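Local structure of putative xanthine dehydrogenase YAGS fad-binding subunit (Escherichia coli, 5G5G) at residues Lys60-Ala65 with Gly102-His107; Ala79-Ser84 with Ile112-Ala117; Lys94-Leu99 with Leu343-Ala348; Tyr141-Glu146 with Arg337-Asp342. The protein probably carries the molybdenum cofactor, with its pterin cytosine dinucleotide, as the large subunit of a periplasmic aldehyde oxidase. All blocks are in the same frame, centred on the assembly; numbering follows the deposited sequence.

How the contacts relate
Contacts 1 and 2 both lie in the a/b hammerhead domain and are antiparallel strand pairings. Contact 2 is largely buried and apolar, at the edge of a mixed sheet. Contact 1 belongs to a smaller sheet and is partly at the surface, with an arginine against a proline. The two touch where Ile-105 packs on Ile-112. Contacts 3 and 4 use successive parts of the chain, 343-348 and 337-342. Contact 3 is polar and rich in water, and it reaches the molybdenum pocket. Contact 4 is mainly apolar packing of a short helix on a strand end. Lys-60 to Asp-342 is a long, weak ion-pair link between contacts 1 and 4; Tyr-141 OH on Lys-60 CB also joins them.

Contact 1. Residues Lys60-Ala65 with Gly102-His107; sequences KGRLTA and GPTIEH
Arg-62 lays one face of its guanidinium against Pro-103 CB, offset toward the rim, and the two side chains run side by side, pointing the same way. The closest side-chain atoms are Arg-62 NH2 and Pro-103 CB, 3.7 Å apart. This is the edge of the small antiparallel sheet of the a/b hammerhead domain, where strand 104-105 pairs with strand 61-67. The arginine CG is anti to the backbone N (chi1 -161°) and the chain stays extended to NE, which carries the charged end alongside the proline. A water in the guanidinium plane accepts from Arg-62 NH1 at 3.1 Å, with a long, weak link on to Thr-104 OG1. Gly-61 and Ile-105 form a hydrogen-bonded pair. Ile-105 N gives to Gly-61 O at 2.9 Å, while the return bond is weak. At the backbone angles of Gly-61 and Gly-102, a CB would strike the preceding carbonyl O; at Gly-102 it would also crowd Leu-63 CD2. The peptide bond before Pro-103 is cis. Leu-63 is buried and also packs on Ala-132 and Tyr-134 of strand 131-136. Its N-H meets Pro-103 O at 2.8 Å, almost straight at 177°.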
loop_
_atom_site.group_PDB
_atom_site.type_symbol
_atom_site.label_atom_id
_atom_site.label_comp_id
_atom_site.label_asym_id
_atom_site.label_seq_id
_atom_site.Cartn_x
_atom_site.Cartn_y
_atom_site.Cartn_z
ATOM N N LYS C 60 -11.119 -3.611 23.725
ATOM C CA LYS C 60 -11.485 -4.826 24.456
ATOM C C LYS C 60 -12.379 -4.530 25.653
ATOM O O LYS C 60 -12.101 -3.591 26.440
ATOM C CB LYS C 60 -10.224 -5.551 24.996
ATOM C CG LYS C 60 -10.523 -6.931 25.603
ATOM C CD LYS C 60 -9.405 -7.578 26.408
ATOM C CE LYS C 60 -9.799 -9.028 26.634
ATOM N NZ LYS C 60 -8.745 -9.863 27.244
ATOM N N GLY C 61 -13.408 -5.362 25.778
ATOM C CA GLY C 61 -14.433 -5.185 26.781
ATOM C C GLY C 61 -15.796 -5.674 26.313
ATOM O O GLY C 61 -15.908 -6.610 25.524
ATOM N N ARG C 62 -16.834 -5.022 26.836
ATOM C CA ARG C 62 -18.219 -5.385 26.604
ATOM C C ARG C 62 -18.935 -4.183 25.994
ATOM O O ARG C 62 -18.679 -3.025 26.353
ATOM C CB ARG C 62 -18.919 -5.754 27.926
ATOM C CG ARG C 62 -20.190 -6.568 27.717
ATOM C CD ARG C 62 -20.751 -7.196 28.986
ATOM N NE ARG C 62 -21.991 -7.943 28.703
ATOM C CZ ARG C 62 -22.057 -9.175 28.186
ATOM N NH1 ARG C 62 -20.961 -9.869 27.895
ATOM N NH2 ARG C 62 -23.247 -9.730 27.969
ATOM N N LEU C 63 -19.820 -4.486 25.066
ATOM C CA LEU C 63 -20.719 -3.524 24.472
ATOM C C LEU C 63 -21.934 -3.504 25.393
ATOM O O LEU C 63 -22.730 -4.435 25.377
ATOM C CB LEU C 63 -21.052 -4.009 23.052
ATOM C CG LEU C 63 -21.800 -3.091 22.111
ATOM C CD1 LEU C 63 -21.062 -1.773 21.948
ATOM C CD2 LEU C 63 -22.016 -3.808 20.792
ATOM N N THR C 64 -22.028 -2.495 26.252
ATOM C CA THR C 64 -23.126 -2.470 27.269
ATOM C C THR C 64 -24.447 -2.163 26.560
ATOM O O THR C 64 -25.480 -2.852 26.797
ATOM C CB THR C 64 -22.834 -1.527 28.455
ATOM O OG1 THR C 64 -22.374 -0.252 27.999
ATOM C CG2 THR C 64 -21.724 -2.141 29.342
ATOM N N ALA C 65 -24.382 -1.248 25.599
ATOM C CA ALA C 65 -25.541 -1.030 24.726
ATOM C C ALA C 65 -25.159 -0.553 23.314
ATOM O O ALA C 65 -24.053 -0.049 23.057
ATOM C CB ALA C 65 -26.510 -0.084 25.390
ATOM N N GLY C 102 -20.252 -8.068 19.538
ATOM C CA GLY C 102 -21.401 -7.752 20.390
ATOM C C GLY C 102 -22.047 -9.008 20.920
ATOM O O GLY C 102 -22.440 -9.844 20.153
ATOM N N PRO C 103 -22.210 -9.161 22.234
ATOM C CA PRO C 103 -21.880 -8.191 23.248
ATOM C C PRO C 103 -20.384 -8.088 23.585
ATOM O O PRO C 103 -19.972 -7.087 24.123
ATOM C CB PRO C 103 -22.740 -8.647 24.449
ATOM C CG PRO C 103 -22.881 -10.121 24.248
ATOM C CD PRO C 103 -22.870 -10.365 22.774
ATOM N N THR C 104 -19.566 -9.020 23.160
ATOM C CA THR C 104 -18.128 -8.970 23.468
ATOM C C THR C 104 -17.362 -8.234 22.393
ATOM O O THR C 104 -17.630 -8.425 21.198
ATOM C CB THR C 104 -17.564 -10.390 23.637
ATOM O OG1 THR C 104 -18.252 -11.005 24.725
ATOM C CG2 THR C 104 -16.110 -10.354 24.011
ATOM N N ILE C 105 -16.468 -7.331 22.809
ATOM C CA ILE C 105 -15.533 -6.690 21.874
ATOM C C ILE C 105 -14.162 -7.392 22.016
ATOM O O ILE C 105 -13.590 -7.403 23.117
ATOM C CB ILE C 105 -15.364 -5.208 22.178
ATOM C CG1 ILE C 105 -16.739 -4.459 22.114
ATOM C CG2 ILE C 105 -14.346 -4.581 21.261
ATOM C CD1 ILE C 105 -17.375 -4.439 20.741
ATOM N N GLU C 106 -13.703 -7.957 20.909
ATOM C CA GLU C 106 -12.413 -8.669 20.811
ATOM C C GLU C 106 -11.251 -7.825 20.314
ATOM O O GLU C 106 -10.098 -8.119 20.677
ATOM C CB GLU C 106 -12.543 -9.875 19.916
ATOM C CG GLU C 106 -13.636 -10.848 20.367
ATOM C CD GLU C 106 -13.862 -11.880 19.303
ATOM O OE1 GLU C 106 -13.062 -12.777 19.240
ATOM O OE2 GLU C 106 -14.793 -11.787 18.491
ATOM N N HIS C 107 -11.515 -6.785 19.550
ATOM C CA HIS C 107 -10.442 -5.893 19.081
ATOM C C HIS C 107 -10.975 -4.556 18.649
ATOM O O HIS C 107 -12.160 -4.423 18.318
ATOM C CB HIS C 107 -9.583 -6.591 17.959
ATOM C CG HIS C 107 -10.346 -6.870 16.687
ATOM N ND1 HIS C 107 -10.497 -5.926 15.708
ATOM C CD2 HIS C 107 -11.053 -7.944 16.275
ATOM C CE1 HIS C 107 -11.172 -6.445 14.698
ATOM N NE2 HIS C 107 -11.559 -7.658 15.038
HETATM O O HOH W 1 -17.928 -9.376 27.758
#

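Contact 2. Residues Ala79-Ser84 with Ile112-Ala117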
loop_
_atom_site.group_PDB
_atom_site.type_symbol
_atom_site.label_atom_id
_atom_site.label_comp_id
_atom_site.label_asym_id
_atom_site.label_seq_id
_atom_site.Cartn_x
_atom_site.Cartn_y
_atom_site.Cartn_z
ATOM N N ALA C 79 -32.346 0.546 7.371
ATOM C CA ALA C 79 -32.239 -0.342 8.541
ATOM C C ALA C 79 -30.853 -0.190 9.171
ATOM O O ALA C 79 -29.926 0.364 8.569
ATOM C CB ALA C 79 -32.407 -1.793 8.102
ATOM N N VAL C 80 -30.724 -0.721 10.395
ATOM C CA VAL C 80 -29.406 -0.837 11.011
ATOM C C VAL C 80 -29.238 -2.284 11.475
ATOM O O VAL C 80 -30.056 -2.765 12.266
ATOM C CB VAL C 80 -29.253 0.112 12.244
ATOM C CG1 VAL C 80 -27.838 0.016 12.806
ATOM C CG2 VAL C 80 -29.602 1.547 11.832
ATOM N N ILE C 81 -28.200 -2.943 10.989
ATOM C CA ILE C 81 -27.888 -4.329 11.332
ATOM C C ILE C 81 -26.995 -4.363 12.556
ATOM O O ILE C 81 -26.011 -3.627 12.590
ATOM C CB ILE C 81 -27.165 -5.041 10.194
ATOM C CG1 ILE C 81 -27.902 -4.786 8.873
ATOM C CG2 ILE C 81 -26.994 -6.535 10.501
ATOM C CD1 ILE C 81 -29.371 -5.023 8.862
ATOM N N THR C 82 -27.310 -5.248 13.510
ATOM C CA THR C 82 -26.504 -5.447 14.710
ATOM C C THR C 82 -26.408 -6.921 15.037
ATOM O O THR C 82 -27.179 -7.683 14.513
ATOM C CB THR C 82 -27.159 -4.759 15.925
ATOM O OG1 THR C 82 -28.404 -5.409 16.242
ATOM C CG2 THR C 82 -27.457 -3.308 15.618
ATOM N N ALA C 83 -25.505 -7.306 15.944
ATOM C CA ALA C 83 -25.456 -8.726 16.387
ATOM C C ALA C 83 -26.761 -9.129 16.970
ATOM O O ALA C 83 -27.268 -10.248 16.734
ATOM C CB ALA C 83 -24.337 -8.974 17.387
ATOM N N SER C 84 -27.356 -8.216 17.747
ATOM C CA SER C 84 -28.570 -8.476 18.400
ATOM C C SER C 84 -29.735 -8.745 17.428
ATOM O O SER C 84 -30.606 -9.588 17.722
ATOM C CB SER C 84 -28.873 -7.299 19.338
ATOM O OG SER C 84 -29.960 -7.598 20.050
ATOM N N ILE C 112 -19.459 -3.696 14.598
ATOM C CA ILE C 112 -20.572 -3.857 15.549
ATOM C C ILE C 112 -21.939 -3.504 14.996
ATOM O O ILE C 112 -22.964 -3.827 15.611
ATOM C CB ILE C 112 -20.341 -3.142 16.896
ATOM C CG1 ILE C 112 -20.189 -1.618 16.688
ATOM C CG2 ILE C 112 -19.131 -3.746 17.580
ATOM C CD1 ILE C 112 -20.134 -0.825 17.984
ATOM N N ALA C 113 -21.972 -2.797 13.876
ATOM C CA ALA C 113 -23.237 -2.434 13.260
ATOM C C ALA C 113 -23.007 -2.056 11.793
ATOM O O ALA C 113 -21.854 -1.802 11.365
ATOM C CB ALA C 113 -23.941 -1.308 14.009
ATOM N N LEU C 114 -24.109 -2.066 11.034
ATOM C CA LEU C 114 -24.085 -1.595 9.640
ATOM C C LEU C 114 -25.327 -0.773 9.397
ATOM O O LEU C 114 -26.425 -1.258 9.608
ATOM C CB LEU C 114 -24.054 -2.760 8.640
ATOM C CG LEU C 114 -23.970 -2.328 7.159
ATOM C CD1 LEU C 114 -22.508 -2.208 6.752
ATOM C CD2 LEU C 114 -24.734 -3.281 6.260
ATOM N N VAL C 115 -25.159 0.487 8.987
ATOM C CA VAL C 115 -26.332 1.281 8.615
ATOM C C VAL C 115 -26.522 1.168 7.106
ATOM O O VAL C 115 -25.549 1.388 6.375
ATOM C CB VAL C 115 -26.147 2.759 8.969
ATOM C CG1 VAL C 115 -27.355 3.570 8.550
ATOM C CG2 VAL C 115 -25.904 2.943 10.457
ATOM N N VAL C 116 -27.740 0.856 6.655
ATOM C CA VAL C 116 -28.080 0.692 5.257
ATOM C C VAL C 116 -28.929 1.895 4.884
ATOM O O VAL C 116 -29.904 2.198 5.586
ATOM C CB VAL C 116 -28.946 -0.586 5.081
ATOM C CG1 VAL C 116 -29.304 -0.792 3.628
ATOM C CG2 VAL C 116 -28.177 -1.768 5.611
ATOM N N ALA C 117 -28.534 2.608 3.834
ATOM C CA ALA C 117 -29.276 3.780 3.377
ATOM C C ALA C 117 -29.330 3.869 1.837
ATOM O O ALA C 117 -28.677 3.130 1.137
ATOM C CB ALA C 117 -28.644 5.023 3.953
HETATM O O HOH W 2 -23.407 -5.700 17.345
#
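Strands 79-82 and 112-117 pair antiparallel at one edge of a mixed seven-stranded sheet, Val-80 lying across from Val-115 and Ile-81 from Leu-114. Ile-81 and Leu-114 are a hydrogen-bonded pair. Ile-81 N gives to Leu-114 O at 2.8 Å, and Leu-114 N returns the bond to Ile-81 O at 2.9 Å. Ala-79 and Val-116 form the next such pair. Here Val-116 N to Ala-79 O is short and nearly straight (176°), but the return bond is weak. These two strands and strand 49-55, on the far side of strand 111-117, come from the a/b hammerhead region. Strand 77-82 is outermost, and the sheet runs on past 49-55 into strands from later in the chain, 266-269 first. Val-80 and Val-115 share one face and lie side by side, their CG2 atoms 4.2 Å apart. Val-80 CG1, turned beside its own carbonyl carbon (chi1 -177°), reaches Ala-113 CB at 4.3 Å instead. The other face carries Ile-81, Leu-114 and Val-116, with Ile-81 CB 4.2 Å from Leu-114 CB. Helix 250-262 packs on this face through Ala-258 and Ala-261. Thr-82 sits at the N-cap of the short, weakly bonded helix 83-86, its side chain capping a backbone N just beyond. Past the last strand bond, a water accepts from Ala-83 N at 3.0 Å and donates to Ile-112 O at 2.6 Å.

Contact 3. Residues Lys94-Leu99 with Leu343-Ala348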
loop_
_atom_site.group_PDB
_atom_site.type_symbol
_atom_site.label_atom_id
_atom_site.label_comp_id
_atom_site.label_asym_id
_atom_site.label_seq_id
_atom_site.Cartn_x
_atom_site.Cartn_y
_atom_site.Cartn_z
ATOM N N LYS C 94 -11.897 -20.163 9.262
ATOM C CA LYS C 94 -10.720 -19.347 9.048
ATOM C C LYS C 94 -10.860 -17.970 9.694
ATOM O O LYS C 94 -10.054 -17.070 9.411
ATOM C CB LYS C 94 -10.494 -19.164 7.559
ATOM C CG LYS C 94 -10.376 -20.424 6.729
ATOM C CD LYS C 94 -9.027 -21.028 6.847
ATOM C CE LYS C 94 -8.763 -22.029 5.696
ATOM N NZ LYS C 94 -9.714 -23.144 5.700
ATOM N N ASN C 95 -11.892 -17.781 10.507
ATOM C CA ASN C 95 -12.064 -16.537 11.290
ATOM C C ASN C 95 -11.797 -16.810 12.744
ATOM O O ASN C 95 -12.483 -17.626 13.316
ATOM C CB ASN C 95 -13.482 -15.981 11.125
ATOM C CG ASN C 95 -13.766 -15.513 9.700
ATOM O OD1 ASN C 95 -14.650 -16.053 9.070
ATOM N ND2 ASN C 95 -13.007 -14.526 9.185
ATOM N N THR C 96 -10.791 -16.186 13.333
ATOM C CA THR C 96 -10.559 -16.278 14.762
ATOM C C THR C 96 -11.462 -15.254 15.456
ATOM O O THR C 96 -12.339 -15.652 16.209
ATOM C CB THR C 96 -9.095 -16.018 15.152
ATOM O OG1 THR C 96 -8.288 -16.990 14.482
ATOM C CG2 THR C 96 -8.881 -16.114 16.636
ATOM N N ALA C 97 -11.250 -13.970 15.193
ATOM C CA ALA C 97 -12.188 -12.968 15.661
ATOM C C ALA C 97 -13.533 -13.118 14.960
ATOM O O ALA C 97 -13.635 -13.351 13.744
ATOM C CB ALA C 97 -11.635 -11.572 15.380
ATOM N N ARG C 98 -14.610 -12.893 15.701
ATOM C CA ARG C 98 -15.909 -12.820 15.060
ATOM C C ARG C 98 -15.954 -11.661 14.114
ATOM O O ARG C 98 -15.446 -10.590 14.396
ATOM C CB ARG C 98 -16.999 -12.625 16.101
ATOM C CG ARG C 98 -17.252 -13.861 16.959
ATOM C CD ARG C 98 -18.514 -13.727 17.842
ATOM N NE ARG C 98 -18.656 -15.007 18.549
ATOM C CZ ARG C 98 -19.088 -16.176 18.001
ATOM N NH1 ARG C 98 -19.531 -16.267 16.743
ATOM N NH2 ARG C 98 -19.104 -17.293 18.738
ATOM N N LEU C 99 -16.648 -11.851 12.999
ATOM C CA LEU C 99 -16.777 -10.775 11.991
ATOM C C LEU C 99 -17.852 -9.743 12.411
ATOM O O LEU C 99 -17.831 -8.623 11.925
ATOM C CB LEU C 99 -17.110 -11.328 10.625
ATOM C CG LEU C 99 -16.008 -12.232 10.063
ATOM C CD1 LEU C 99 -16.483 -12.788 8.743
ATOM C CD2 LEU C 99 -14.725 -11.446 9.895
ATOM N N LEU C 343 -4.778 -7.326 20.469
ATOM C CA LEU C 343 -4.762 -6.545 19.256
ATOM C C LEU C 343 -5.668 -7.217 18.216
ATOM O O LEU C 343 -6.169 -8.318 18.439
ATOM C CB LEU C 343 -3.344 -6.474 18.732
ATOM C CG LEU C 343 -2.354 -5.642 19.540
ATOM C CD1 LEU C 343 -0.936 -5.908 19.080
ATOM C CD2 LEU C 343 -2.662 -4.154 19.441
ATOM N N PRO C 344 -5.891 -6.555 17.067
ATOM C CA PRO C 344 -6.635 -7.210 15.998
ATOM C C PRO C 344 -6.006 -8.562 15.582
ATOM O O PRO C 344 -4.836 -8.850 15.969
ATOM C CB PRO C 344 -6.589 -6.172 14.880
ATOM C CG PRO C 344 -6.630 -4.855 15.646
ATOM C CD PRO C 344 -5.632 -5.131 16.752
ATOM N N GLU C 345 -6.779 -9.360 14.870
ATOM C CA GLU C 345 -6.362 -10.712 14.477
ATOM C C GLU C 345 -5.091 -10.671 13.625
ATOM O O GLU C 345 -5.068 -10.067 12.560
ATOM C CB GLU C 345 -7.443 -11.410 13.641
ATOM C CG GLU C 345 -7.182 -12.877 13.316
ATOM C CD GLU C 345 -8.292 -13.464 12.480
ATOM O OE1 GLU C 345 -9.449 -13.531 12.973
ATOM O OE2 GLU C 345 -8.006 -13.891 11.349
ATOM N N GLY C 346 -4.079 -11.406 14.062
ATOM C CA GLY C 346 -2.911 -11.674 13.275
ATOM C C GLY C 346 -3.208 -12.792 12.294
ATOM O O GLY C 346 -3.885 -13.779 12.621
ATOM N N ASN C 347 -2.699 -12.656 11.084
ATOM C CA ASN C 347 -2.913 -13.712 10.105
ATOM C C ASN C 347 -1.967 -13.516 8.923
ATOM O O ASN C 347 -1.086 -12.646 8.940
ATOM C CB ASN C 347 -4.403 -13.781 9.666
ATOM C CG ASN C 347 -4.899 -15.214 9.482
ATOM O OD1 ASN C 347 -4.214 -16.063 8.855
ATOM N ND2 ASN C 347 -6.090 -15.470 9.945
ATOM N N ALA C 348 -2.219 -14.303 7.875
ATOM C CA ALA C 348 -1.351 -14.336 6.706
ATOM C C ALA C 348 -1.135 -13.005 6.026
ATOM O O ALA C 348 -2.081 -12.257 5.706
ATOM C CB ALA C 348 -1.881 -15.302 5.673
HETATM O O HOH W 3 -9.709 -14.260 9.303
HETATM O O HOH W 4 -7.497 -18.042 9.355
HETATM O O HOH W 5 -11.724 -13.138 11.662
HETATM O O HOH W 6 -5.278 -16.243 13.403
#
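Lys-94 meets the 343-348 loop through water, which donates to Lys-94 O and accepts from Asn-347 ND2. Its side chain turns elsewhere and makes a cation-pi contact with Trp-215. Asn-95 points away from the contact. Its ND2 bonds to Leu-248 O, and also gives to a water that lies between it and Glu-345 OE1. Thr-96 and Ala-97 then offer two successive backbone N-H groups to one carboxylate oxygen. Thr-96 N meets Glu-345 OE1 at 3.0 Å from above the carboxylate plane, with a bent bond (132°). Ala-97 N meets the same Glu-345 OE1 at 2.9 Å, nearly along its C-O axis. Thr-96 CB lies against this oxygen too, at 3.3 Å. Glu-345 can span the gap because its CG swings beside the carbonyl carbon (chi1 -173°) and the chain stays extended. Glu-345 OE2 takes Asn-347 ND2 at 2.9 Å on the anti side, tilted 27° out of the carboxylate plane. Asn-347 OD1 in turn accepts from Ala-348 N, and Ala-348 touches the dioxothiomolybdenum ion. A glutamine in place of Glu-345 would probably leave either the two loop N-H groups or the Asn-347 amide facing an NH2 instead of an acceptor. Three N-H donors on one buried carboxylate are likely to stabilise its charged form, and they join the hammerhead loop to the molybdenum pocket.

Contact 4. Residues Tyr141-Glu146 with Arg337-Asp342; sequences YSLADE and RLATLD
Tyr-141 leaves its backbone heading away from the 337-342 segment, and its ring then swings back to meet Asp-342. CB stands off from the other segment. With CG anti to the carbonyl carbon (chi1 -52°), the ring edge turns to the strand end. CD1 lies 3.9 Å from Asp-342 C. CE1 touches most closely, 3.4 Å from Asp-342 O, which sits at the ring edge in its plane. The same CE1 is 3.6 Å from Asp-342 CB. At the tip, OH packs on Lys-60 CB. The ring plane and the Asp-342 carboxylate plane are 73° apart; Asp-342 OD2 bonds to Ala-140 N. With an alanine here, Asp-342 CB and O would probably lose the ring edge beside them, and Lys-60 CB its neighbour, leaving a gap at the strand end. Leu-341 packs against the start of the helix. Its CD2 reaches Glu-146 CG at 3.7 Å, while CD1 lies 4.1 Å from Leu-143 CB. Ala-339 CB meets Glu-146 CB at 3.8 Å. Ser-142 is the N-cap, its OG accepting from Asp-145 N. The first turn of helix 143-147 thus rests on the end of strand 331-340, which pairs on with strand 299-310 in the molybdopterin-binding domain.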
loop_
_atom_site.group_PDB
_atom_site.type_symbol
_atom_site.label_atom_id
_atom_site.label_comp_id
_atom_site.label_asym_id
_atom_site.label_seq_id
_atom_site.Cartn_x
_atom_site.Cartn_y
_atom_site.Cartn_z
ATOM N N TYR C 141 -1.295 -5.954 25.142
ATOM C CA TYR C 141 -1.007 -5.351 23.886
ATOM C C TYR C 141 0.427 -5.300 23.498
ATOM O O TYR C 141 0.704 -4.884 22.408
ATOM C CB TYR C 141 -1.607 -3.950 23.820
ATOM C CG TYR C 141 -3.059 -3.964 24.165
ATOM C CD1 TYR C 141 -3.978 -4.577 23.311
ATOM C CD2 TYR C 141 -3.524 -3.369 25.337
ATOM C CE1 TYR C 141 -5.329 -4.596 23.631
ATOM C CE2 TYR C 141 -4.861 -3.372 25.668
ATOM C CZ TYR C 141 -5.756 -3.985 24.815
ATOM O OH TYR C 141 -7.077 -3.987 25.192
ATOM N N SER C 142 1.344 -5.722 24.376
ATOM C CA SER C 142 2.738 -5.658 24.116
ATOM C C SER C 142 3.367 -7.045 24.001
ATOM O O SER C 142 3.528 -7.737 24.980
ATOM C CB SER C 142 3.463 -4.916 25.254
ATOM O OG SER C 142 4.861 -5.075 25.098
ATOM N N LEU C 143 3.800 -7.407 22.805
ATOM C CA LEU C 143 4.459 -8.685 22.594
ATOM C C LEU C 143 5.679 -8.773 23.502
ATOM O O LEU C 143 5.940 -9.818 24.109
ATOM C CB LEU C 143 4.915 -8.887 21.157
ATOM C CG LEU C 143 5.731 -10.127 20.802
ATOM C CD1 LEU C 143 4.906 -11.377 21.119
ATOM C CD2 LEU C 143 6.180 -10.118 19.348
ATOM N N ALA C 144 6.441 -7.694 23.548
ATOM C CA ALA C 144 7.656 -7.691 24.394
ATOM C C ALA C 144 7.361 -7.980 25.848
ATOM O O ALA C 144 8.065 -8.776 26.494
ATOM C CB ALA C 144 8.396 -6.375 24.243
ATOM N N ASP C 145 6.319 -7.360 26.390
ATOM C CA ASP C 145 5.972 -7.592 27.776
ATOM C C ASP C 145 5.498 -9.028 27.991
ATOM O O ASP C 145 5.741 -9.572 29.042
ATOM C CB ASP C 145 4.901 -6.624 28.264
ATOM C CG ASP C 145 5.371 -5.186 28.315
ATOM O OD1 ASP C 145 6.582 -4.905 28.221
ATOM O OD2 ASP C 145 4.502 -4.312 28.475
ATOM N N GLU C 146 4.889 -9.652 26.991
ATOM C CA GLU C 146 4.356 -10.996 27.144
ATOM C C GLU C 146 5.394 -12.092 26.994
ATOM O O GLU C 146 5.145 -13.226 27.382
ATOM C CB GLU C 146 3.223 -11.225 26.160
ATOM C CG GLU C 146 2.034 -10.305 26.372
ATOM C CD GLU C 146 1.447 -10.335 27.780
ATOM O OE1 GLU C 146 1.148 -11.457 28.298
ATOM O OE2 GLU C 146 1.305 -9.219 28.355
ATOM N N ARG C 337 6.784 -19.732 20.055
ATOM C CA ARG C 337 6.173 -19.334 21.317
ATOM C C ARG C 337 5.036 -18.367 20.982
ATOM O O ARG C 337 5.263 -17.357 20.304
ATOM C CB ARG C 337 7.210 -18.698 22.202
ATOM C CG ARG C 337 8.480 -19.582 22.457
ATOM C CD ARG C 337 8.171 -20.647 23.398
ATOM N NE ARG C 337 9.388 -21.467 23.644
ATOM C CZ ARG C 337 9.771 -22.532 22.934
ATOM N NH1 ARG C 337 9.018 -22.992 21.950
ATOM N NH2 ARG C 337 10.866 -23.219 23.319
ATOM N N LEU C 338 3.836 -18.681 21.466
ATOM C CA LEU C 338 2.648 -17.927 21.089
ATOM C C LEU C 338 2.049 -17.227 22.311
ATOM O O LEU C 338 1.519 -17.894 23.210
ATOM C CB LEU C 338 1.634 -18.891 20.434
ATOM C CG LEU C 338 0.356 -18.202 19.945
ATOM C CD1 LEU C 338 0.587 -17.092 18.953
ATOM C CD2 LEU C 338 -0.531 -19.295 19.388
ATOM N N ALA C 339 2.137 -15.904 22.348
ATOM C CA ALA C 339 1.490 -15.113 23.403
ATOM C C ALA C 339 0.051 -14.844 23.023
ATOM O O ALA C 339 -0.318 -14.899 21.843
ATOM C CB ALA C 339 2.211 -13.790 23.600
ATOM N N THR C 340 -0.723 -14.473 24.042
ATOM C CA THR C 340 -2.067 -13.949 23.822
ATOM C C THR C 340 -2.042 -12.425 23.816
ATOM O O THR C 340 -1.654 -11.812 24.799
ATOM C CB THR C 340 -3.018 -14.505 24.879
ATOM O OG1 THR C 340 -3.041 -15.914 24.683
ATOM C CG2 THR C 340 -4.437 -13.960 24.677
ATOM N N LEU C 341 -2.486 -11.836 22.709
ATOM C CA LEU C 341 -2.572 -10.379 22.596
ATOM C C LEU C 341 -3.962 -10.033 22.116
ATOM O O LEU C 341 -4.456 -10.704 21.228
ATOM C CB LEU C 341 -1.543 -9.782 21.627
ATOM C CG LEU C 341 -0.021 -9.972 21.912
ATOM C CD1 LEU C 341 0.818 -9.418 20.775
ATOM C CD2 LEU C 341 0.338 -9.301 23.238
ATOM N N ASP C 342 -4.507 -8.934 22.649
ATOM C CA ASP C 342 -5.838 -8.462 22.329
ATOM C C ASP C 342 -5.829 -7.380 21.272
ATOM O O ASP C 342 -6.729 -6.555 21.214
ATOM C CB ASP C 342 -6.501 -7.952 23.620
ATOM C CG ASP C 342 -6.644 -9.049 24.641
ATOM O OD1 ASP C 342 -7.420 -9.969 24.326
ATOM O OD2 ASP C 342 -5.924 -9.030 25.697
#